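Local coordinates for competence/damage-inducible protein CinA (Agrobacterium tumefaciens, PDB 2A9S), which is of unknown function but belongs to the competence/damage-inducible CinA family, some of whose members are known to deamidate nicotinamide mononucleotide, at residues L126-R131 and I163-A168; R55-Y60 and R66-V71. All coordinates share one frame; numbering follows the deposited sequence.

Interaction 1: L126-R131 and I163-A168; sequences LATKAR and IALNQA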
# COMPACT_ATOMS: atom_id res chain seq x y z
N LEU A 126 6.17 -5.72 14.65
CA LEU A 126 6.58 -6.09 13.29
C LEU A 126 6.87 -7.58 13.28
O LEU A 126 7.47 -8.13 14.24
CB LEU A 126 7.82 -5.32 12.81
CG LEU A 126 7.78 -3.79 12.79
CD1 LEU A 126 8.24 -3.22 14.14
CD2 LEU A 126 8.66 -3.27 11.67
N ALA A 127 6.48 -8.24 12.19
CA ALA A 127 6.74 -9.68 12.05
C ALA A 127 7.10 -9.94 10.60
O ALA A 127 6.48 -9.38 9.68
CB ALA A 127 5.54 -10.50 12.46
N THR A 128 8.09 -10.79 10.39
CA THR A 128 8.39 -11.29 9.05
C THR A 128 8.32 -12.82 9.05
O THR A 128 8.78 -13.46 10.02
CB THR A 128 9.76 -10.83 8.54
OG1 THR A 128 10.77 -11.23 9.48
CG2 THR A 128 9.80 -9.32 8.39
N LYS A 129 7.77 -13.40 7.99
CA LYS A 129 7.71 -14.87 7.89
C LYS A 129 8.21 -15.39 6.54
O LYS A 129 8.09 -14.71 5.53
CB LYS A 129 6.30 -15.36 8.19
CG LYS A 129 6.17 -16.89 8.30
CD LYS A 129 4.81 -17.31 8.78
CE LYS A 129 4.80 -18.84 8.90
NZ LYS A 129 3.59 -19.29 9.64
N ALA A 130 8.85 -16.57 6.56
CA ALA A 130 9.34 -17.23 5.34
C ALA A 130 8.57 -18.53 5.15
O ALA A 130 8.01 -19.07 6.10
CB ALA A 130 10.81 -17.54 5.47
N ARG A 131 8.54 -19.02 3.91
CA ARG A 131 7.84 -20.27 3.56
C ARG A 131 8.28 -21.50 4.37
O ARG A 131 7.48 -22.43 4.57
CB ARG A 131 8.01 -20.56 2.07
CG ARG A 131 7.36 -19.57 1.13
CD ARG A 131 5.88 -19.84 1.02
NE ARG A 131 5.23 -18.86 0.15
CZ ARG A 131 3.96 -18.90 -0.23
NH1 ARG A 131 3.16 -19.91 0.13
NH2 ARG A 131 3.49 -17.93 -1.00
N ILE A 163 15.68 -7.97 5.27
CA ILE A 163 17.09 -8.32 5.05
C ILE A 163 17.54 -9.42 5.99
O ILE A 163 18.13 -10.41 5.54
CB ILE A 163 18.01 -7.09 5.15
CG1 ILE A 163 17.68 -6.12 4.02
CG2 ILE A 163 19.52 -7.52 5.12
CD1 ILE A 163 18.11 -4.65 4.25
N ALA A 164 17.22 -9.29 7.28
CA ALA A 164 17.61 -10.28 8.29
C ALA A 164 16.99 -11.65 8.04
O ALA A 164 17.67 -12.69 8.18
CB ALA A 164 17.27 -9.79 9.68
N LEU A 165 15.71 -11.66 7.67
CA LEU A 165 14.98 -12.90 7.37
C LEU A 165 15.62 -13.61 6.19
O LEU A 165 15.76 -14.83 6.22
CB LEU A 165 13.49 -12.65 7.12
CG LEU A 165 12.59 -13.88 6.90
CD1 LEU A 165 12.35 -14.64 8.19
CD2 LEU A 165 11.25 -13.42 6.30
N ASN A 166 16.03 -12.85 5.16
CA ASN A 166 16.76 -13.45 4.04
C ASN A 166 18.13 -14.04 4.41
O ASN A 166 18.50 -15.13 3.94
CB ASN A 166 16.95 -12.47 2.90
CG ASN A 166 17.62 -13.12 1.68
OD1 ASN A 166 17.28 -14.25 1.30
ND2 ASN A 166 18.58 -12.42 1.09
N GLN A 167 18.89 -13.30 5.21
CA GLN A 167 20.21 -13.76 5.71
C GLN A 167 20.07 -15.11 6.37
O GLN A 167 20.89 -16.01 6.14
CB GLN A 167 20.77 -12.76 6.72
CG GLN A 167 21.23 -11.45 6.12
CD GLN A 167 21.78 -10.48 7.18
OE1 GLN A 167 21.48 -10.60 8.38
NE2 GLN A 167 22.57 -9.50 6.72
N ALA A 168 19.02 -15.26 7.17
CA ALA A 168 18.69 -16.50 7.87
C ALA A 168 18.19 -17.65 6.97
O ALA A 168 17.73 -18.67 7.47
CB ALA A 168 17.67 -16.20 8.97
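In the layered alpha/beta fold of this CinA-type protein, the last turn of helix 147-167 rests on a face of the mixed sheet, and Leu165 is the helix residue that meets Thr128, Lys129 and Ala130 of strand 123-130. The axes of the two segments approach to 8.9 Å and their chain directions differ by 31°. Strand residues Thr128 and Ala130 face the helix, whereas Lys129 turns to the other side of the sheet, where it packs on helix 84-96. Leu165 holds CG anti to its backbone N (chi1 -176°), a setting that carries the branched end out to the strand. Leu165 CD2 lies above the plane of the peptide joining Lys129 to Ala130, 3.5 Å from Lys129 O, and touches Thr128 CB at 3.7 Å. Leu165 CD2 is less close to Ala130 CB, at 4.2 Å. Phe102 of the adjoining strand 102-108 also packs against both Leu165 and Ala130. The side chains of Thr128 and Leu165 run past each other in opposite senses, and no hydrogen bond links the segments. Thr128 OG1 is buried without a polar partner in the model, with Leu165 CB 3.9 Å and Leu165 CD1 4.0 Å from it.

Interaction 2: R55-Y60 and R66-V71; sequences RGFVTY and RDMLGV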
# COMPACT_ATOMS: atom_id res chain seq x y z
N ARG A 55 2.90 -8.52 -3.97
CA ARG A 55 1.68 -7.76 -3.71
C ARG A 55 1.72 -7.17 -2.32
O ARG A 55 2.57 -7.53 -1.50
CB ARG A 55 0.42 -8.64 -3.88
CG ARG A 55 0.34 -9.77 -2.86
CD ARG A 55 -0.71 -10.81 -3.24
NE ARG A 55 -0.34 -11.51 -4.46
CZ ARG A 55 -1.16 -12.30 -5.15
NH1 ARG A 55 -2.44 -12.51 -4.77
NH2 ARG A 55 -0.71 -12.87 -6.24
N GLY A 56 0.78 -6.29 -2.05
CA GLY A 56 0.72 -5.62 -0.77
C GLY A 56 -0.71 -5.51 -0.32
O GLY A 56 -1.61 -5.31 -1.16
N PHE A 57 -0.91 -5.62 1.01
CA PHE A 57 -2.24 -5.50 1.63
C PHE A 57 -2.16 -4.34 2.60
O PHE A 57 -1.27 -4.33 3.45
CB PHE A 57 -2.56 -6.76 2.41
CG PHE A 57 -2.42 -8.04 1.61
CD1 PHE A 57 -3.53 -8.57 0.96
CD2 PHE A 57 -1.20 -8.71 1.50
CE1 PHE A 57 -3.44 -9.74 0.22
CE2 PHE A 57 -1.10 -9.87 0.75
CZ PHE A 57 -2.20 -10.38 0.11
N VAL A 58 -3.04 -3.35 2.46
CA VAL A 58 -3.09 -2.30 3.44
C VAL A 58 -4.38 -2.54 4.19
O VAL A 58 -5.46 -2.33 3.65
CB VAL A 58 -3.06 -0.89 2.81
CG1 VAL A 58 -3.17 0.16 3.91
CG2 VAL A 58 -1.80 -0.72 1.97
N THR A 59 -4.26 -3.03 5.43
CA THR A 59 -5.40 -3.52 6.20
C THR A 59 -5.56 -2.57 7.37
O THR A 59 -5.21 -2.90 8.52
CB THR A 59 -5.17 -4.96 6.66
OG1 THR A 59 -3.91 -5.05 7.33
CG2 THR A 59 -5.16 -5.91 5.44
N TYR A 60 -6.07 -1.39 7.02
CA TYR A 60 -6.10 -0.23 7.87
C TYR A 60 -7.14 -0.44 8.95
O TYR A 60 -6.99 0.07 10.05
CB TYR A 60 -6.34 1.06 7.04
CG TYR A 60 -5.67 2.28 7.67
CD1 TYR A 60 -4.27 2.28 7.91
CD2 TYR A 60 -6.41 3.40 8.09
CE1 TYR A 60 -3.62 3.37 8.52
CE2 TYR A 60 -5.75 4.52 8.71
CZ TYR A 60 -4.36 4.48 8.92
OH TYR A 60 -3.70 5.54 9.51
N ARG A 66 -9.11 -9.22 9.06
CA ARG A 66 -9.93 -10.45 8.96
C ARG A 66 -10.11 -10.96 7.51
O ARG A 66 -9.71 -12.09 7.22
CB ARG A 66 -11.29 -10.26 9.66
CG ARG A 66 -11.23 -10.19 11.19
CD ARG A 66 -12.65 -10.09 11.83
NE ARG A 66 -13.29 -8.79 11.60
CZ ARG A 66 -13.46 -7.83 12.53
NH1 ARG A 66 -13.06 -8.01 13.78
NH2 ARG A 66 -14.05 -6.68 12.20
N ASP A 67 -10.67 -10.13 6.61
CA ASP A 67 -10.99 -10.50 5.20
C ASP A 67 -9.79 -10.77 4.33
O ASP A 67 -9.73 -11.78 3.61
CB ASP A 67 -11.76 -9.38 4.47
CG ASP A 67 -13.02 -8.96 5.17
OD1 ASP A 67 -13.51 -9.73 6.03
OD2 ASP A 67 -13.50 -7.85 4.85
N MET A 68 -8.84 -9.83 4.34
CA MET A 68 -7.70 -9.92 3.47
C MET A 68 -6.67 -10.92 3.98
O MET A 68 -6.04 -11.58 3.18
CB MET A 68 -7.03 -8.53 3.25
CG MET A 68 -7.91 -7.41 2.63
SD MET A 68 -6.92 -5.94 2.30
CE MET A 68 -6.41 -6.22 0.62
N LEU A 69 -6.47 -11.00 5.30
CA LEU A 69 -5.33 -11.77 5.81
C LEU A 69 -5.68 -13.01 6.66
O LEU A 69 -4.79 -13.80 6.98
CB LEU A 69 -4.39 -10.86 6.60
CG LEU A 69 -3.77 -9.73 5.76
CD1 LEU A 69 -2.98 -8.82 6.71
CD2 LEU A 69 -2.89 -10.25 4.61
N GLY A 70 -6.96 -13.14 7.00
CA GLY A 70 -7.42 -14.24 7.86
C GLY A 70 -7.02 -14.13 9.32
O GLY A 70 -6.91 -15.16 10.01
N VAL A 71 -6.78 -12.91 9.80
CA VAL A 71 -6.50 -12.70 11.22
C VAL A 71 -7.78 -13.04 11.99
O VAL A 71 -8.87 -12.64 11.59
CB VAL A 71 -6.08 -11.25 11.52
CG1 VAL A 71 -5.95 -11.03 13.01
CG2 VAL A 71 -4.74 -10.91 10.81
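Strand 53-59 and the final turn of helix 62-69 come closest at Phe57 and Met68, whose CA atoms are 7.3 Å apart, and a short turn and the start of the helix connect the two segments. Phe57 and Thr59 point toward the helix and receive Met68 and Leu69. Leu69 sets its CD2 methyl over one face of the Phe57 ring, 3.9 Å from the ring centroid and 18° off the normal, a CH-pi contact displaced somewhat toward the rim. Its other methyl goes to the threonine, with Leu69 CD1 3.9 Å from Thr59 CG2. Met68 meets the same aromatic ring at its edge instead: Met68 CE lies near the ring plane, 3.7 Å from Phe57 CD1. Rotation about the methionine CG-SD bond (chi3 92°) bends the chain so that the methyl turns to the ring, and Met68 SD sits 3.6 Å from Thr59 CG2. The threonine methyl is thus shared by the two helix residues.

This is a strand-turn-helix unit at the edge of the sheet within its own chain, where the helix folds back beside the strand it follows. Gly70, with a positive phi of 72°, is the first residue to leave the helix, and its N bonds to Arg66 O. Gly56 and Val58 pair in antiparallel fashion with a strand of the second subunit, so the sheet continues across the dimer interface. There Met68 packs on Phe57 of the second subunit, and Phe57 in turn on Met68 of that subunit. Asp67 OD2 makes salt bridges to Arg55 and Arg99 of the second subunit.

Overall arrangement
Both contacts set helix residues against strands of the same sheet, but on different strands, and both are buried. Their centres are about 19 Å apart and their nearest atoms about 8 Å, without touching. In interaction 1 the partners are distant in sequence, and a single leucine meets small side chains and bare peptide on an inner strand. Interaction 2 is local, joining a strand to the helix that directly follows it, and brings in an aromatic ring and a thioether beside a leucine. Interaction 2 also belongs to the dimer interface, with salt bridges and strand pairing around its apolar centre, while no other subunit of the assembly touches the segments of interaction 1.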